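Local coordinates for putative platelet activating factor (Streptococcus pneumoniae, PDB 2HSJ), which is of unconfirmed function but probably hydrolyses ester bonds, as a GDSL-like member of the SGNH hydrolase clan, at residues 36-41 with 61-66. Numbering follows the deposited sequence. Where two conformers were deposited one is given.
Sequences NILFIG and VNRGIR
Phe39 O takes the N-H of Arg63 at 2.7 Å, the shortest bond between strands 37-41 and 60-64. Two further bonds continue the parallel pairing toward its start: Val61 N gives to Ile37 O, and Val61 O accepts from Phe39 N, each at 2.9 Å and close to straight. The next bond of the register is missing: Gly41 N and Arg63 O stand 3.9 Å apart, Arg63 O being hydrogen-bonded instead to His80 ND1, and Gly41 N is buried without a partner. The register resumes where Ile65 N reaches Gly41 O at 2.9 Å, and Gly64 CA makes a C-H...O contact with the same oxygen. At the backbone angles of Gly41 a CB would be jammed against the carbonyl O of Ile40. On the other strand Asn62 OD1 accepts Gly64 N at 2.8 Å, an Asx turn.

Leu38, Ile40, Val61 and Arg63 share one face of the sheet. Leu38 CD2 lies beside Val61 CB, 4.1 Å away, and also meets the CG methylene of Arg63, while Ile40 CG1 packs against Arg63 CB. The Arg63 chain bends at chi2 (-68°), which turns the guanidinium back over its own strand, where NH1 donates to Asn62 O from above the carbonyl plane. Its NH2 forms a salt bridge with Glu52 of a neighbouring subunit, and Tyr24 of helix 3-30 adds a cation-pi contact. On the opposite face, in one of its two conformers, the Phe39 ring stacks with that of Phe90 on strand 88-92. The pair joins the edge strand 60-64 to strand 37-41 in the 2-1-3-4-5 parallel sheet characteristic of the SGNH-hydrolase fold.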
loop_
_atom_site.group_PDB
_atom_site.type_symbol
_atom_site.label_atom_id
_atom_site.label_comp_id
_atom_site.label_asym_id
_atom_site.label_seq_id
_atom_site.Cartn_x
_atom_site.Cartn_y
_atom_site.Cartn_z
ATOM N N ASN D 36 1.130 0.758 9.220
ATOM C CA ASN D 36 1.578 -0.455 9.883
ATOM C C ASN D 36 2.195 -0.097 11.231
ATOM O O ASN D 36 2.023 -0.817 12.226
ATOM C CB ASN D 36 2.553 -1.216 8.983
ATOM C CG ASN D 36 3.077 -2.480 9.638
ATOM O OD1 ASN D 36 4.194 -2.489 10.177
ATOM N ND2 ASN D 36 2.256 -3.561 9.633
ATOM N N ILE D 37 2.917 1.030 11.251
ATOM C CA ILE D 37 3.532 1.551 12.459
ATOM C C ILE D 37 3.094 3.017 12.551
ATOM O O ILE D 37 3.142 3.752 11.539
ATOM C CB ILE D 37 5.093 1.493 12.364
ATOM C CG1 ILE D 37 5.568 0.102 11.907
ATOM C CG2 ILE D 37 5.760 2.024 13.633
ATOM C CD1 ILE D 37 5.477 -0.984 12.880
ATOM N N LEU D 38 2.634 3.429 13.735
ATOM C CA LEU D 38 2.453 4.848 14.022
ATOM C C LEU D 38 3.593 5.304 14.913
ATOM O O LEU D 38 3.825 4.685 15.969
ATOM C CB LEU D 38 1.127 5.077 14.753
ATOM C CG LEU D 38 -0.131 4.937 13.891
ATOM C CD1 LEU D 38 -1.359 4.722 14.747
ATOM C CD2 LEU D 38 -0.393 6.178 13.018
ATOM N N PHE D 39 4.315 6.360 14.523
ATOM C CA PHE D 39 5.326 6.964 15.401
ATOM C C PHE D 39 4.668 8.162 16.057
ATOM O O PHE D 39 4.203 9.069 15.367
ATOM C CB PHE D 39 6.560 7.423 14.605
ATOM C CG PHE D 39 7.716 6.451 14.645
ATOM C CD1 PHE D 39 7.620 5.224 14.011
ATOM C CD2 PHE D 39 8.896 6.776 15.306
ATOM C CE1 PHE D 39 8.684 4.321 14.025
ATOM C CE2 PHE D 39 9.957 5.865 15.341
ATOM C CZ PHE D 39 9.846 4.650 14.702
ATOM N N ILE D 40 4.595 8.128 17.385
ATOM C CA ILE D 40 3.936 9.185 18.160
ATOM C C ILE D 40 4.941 9.776 19.142
ATOM O O ILE D 40 5.758 9.071 19.743
ATOM C CB ILE D 40 2.699 8.603 18.944
ATOM C CG1 ILE D 40 1.690 8.031 17.941
ATOM C CG2 ILE D 40 2.069 9.647 19.862
ATOM C CD1 ILE D 40 0.546 7.322 18.641
ATOM N N GLY D 41 4.875 11.083 19.316
ATOM C CA GLY D 41 5.736 11.719 20.317
ATOM C C GLY D 41 5.993 13.171 20.065
ATOM O O GLY D 41 5.131 13.863 19.520
ATOM N N VAL D 61 3.849 5.930 9.734
ATOM C CA VAL D 61 3.205 7.241 9.653
ATOM C C VAL D 61 3.587 8.113 10.841
ATOM O O VAL D 61 3.583 7.663 11.993
ATOM C CB VAL D 61 1.635 7.097 9.526
ATOM C CG1 VAL D 61 0.903 8.425 9.615
ATOM C CG2 VAL D 61 1.263 6.427 8.212
ATOM N N ASN D 62 3.882 9.383 10.548
ATOM C CA ASN D 62 4.344 10.320 11.560
ATOM C C ASN D 62 3.150 10.965 12.238
ATOM O O ASN D 62 2.332 11.644 11.595
ATOM C CB ASN D 62 5.174 11.404 10.884
ATOM C CG ASN D 62 6.083 12.104 11.862
ATOM O OD1 ASN D 62 5.653 12.502 12.935
ATOM N ND2 ASN D 62 7.372 12.228 11.511
ATOM N N ARG D 63 3.078 10.788 13.553
ATOM C CA ARG D 63 2.116 11.544 14.344
ATOM C C ARG D 63 2.856 12.224 15.512
ATOM O O ARG D 63 2.356 12.277 16.631
ATOM C CB ARG D 63 0.966 10.628 14.837
ATOM C CG ARG D 63 -0.071 10.276 13.730
ATOM C CD ARG D 63 -0.855 11.519 13.348
ATOM N NE ARG D 63 -1.915 11.317 12.351
ATOM C CZ ARG D 63 -1.691 11.362 11.032
ATOM N NH1 ARG D 63 -0.455 11.555 10.550
ATOM N NH2 ARG D 63 -2.719 11.197 10.172
ATOM N N GLY D 64 4.009 12.812 15.208
ATOM C CA GLY D 64 4.737 13.585 16.230
ATOM C C GLY D 64 4.371 15.062 16.191
ATOM O O GLY D 64 3.925 15.589 15.157
ATOM N N ILE D 65 4.569 15.738 17.320
ATOM C CA ILE D 65 4.309 17.175 17.418
ATOM C C ILE D 65 5.376 17.844 18.272
ATOM O O ILE D 65 5.627 17.435 19.423
ATOM C CB ILE D 65 2.916 17.486 18.020
ATOM C CG1 ILE D 65 1.822 16.820 17.190
ATOM C CG2 ILE D 65 2.706 19.012 18.143
ATOM C CD1 ILE D 65 0.393 17.227 17.509
ATOM N N ARG D 66 5.990 18.887 17.719
ATOM C CA ARG D 66 7.018 19.630 18.442
ATOM C C ARG D 66 6.518 20.097 19.799
ATOM O O ARG D 66 5.348 20.441 19.975
ATOM C CB ARG D 66 7.453 20.843 17.627
ATOM C CG ARG D 66 6.315 21.910 17.522
ATOM C CD ARG D 66 6.478 22.860 16.403
ATOM N NE ARG D 66 6.263 22.215 15.119
ATOM C CZ ARG D 66 6.217 22.891 13.986
ATOM N NH1 ARG D 66 6.328 24.220 14.017
ATOM N NH2 ARG D 66 6.050 22.258 12.842
#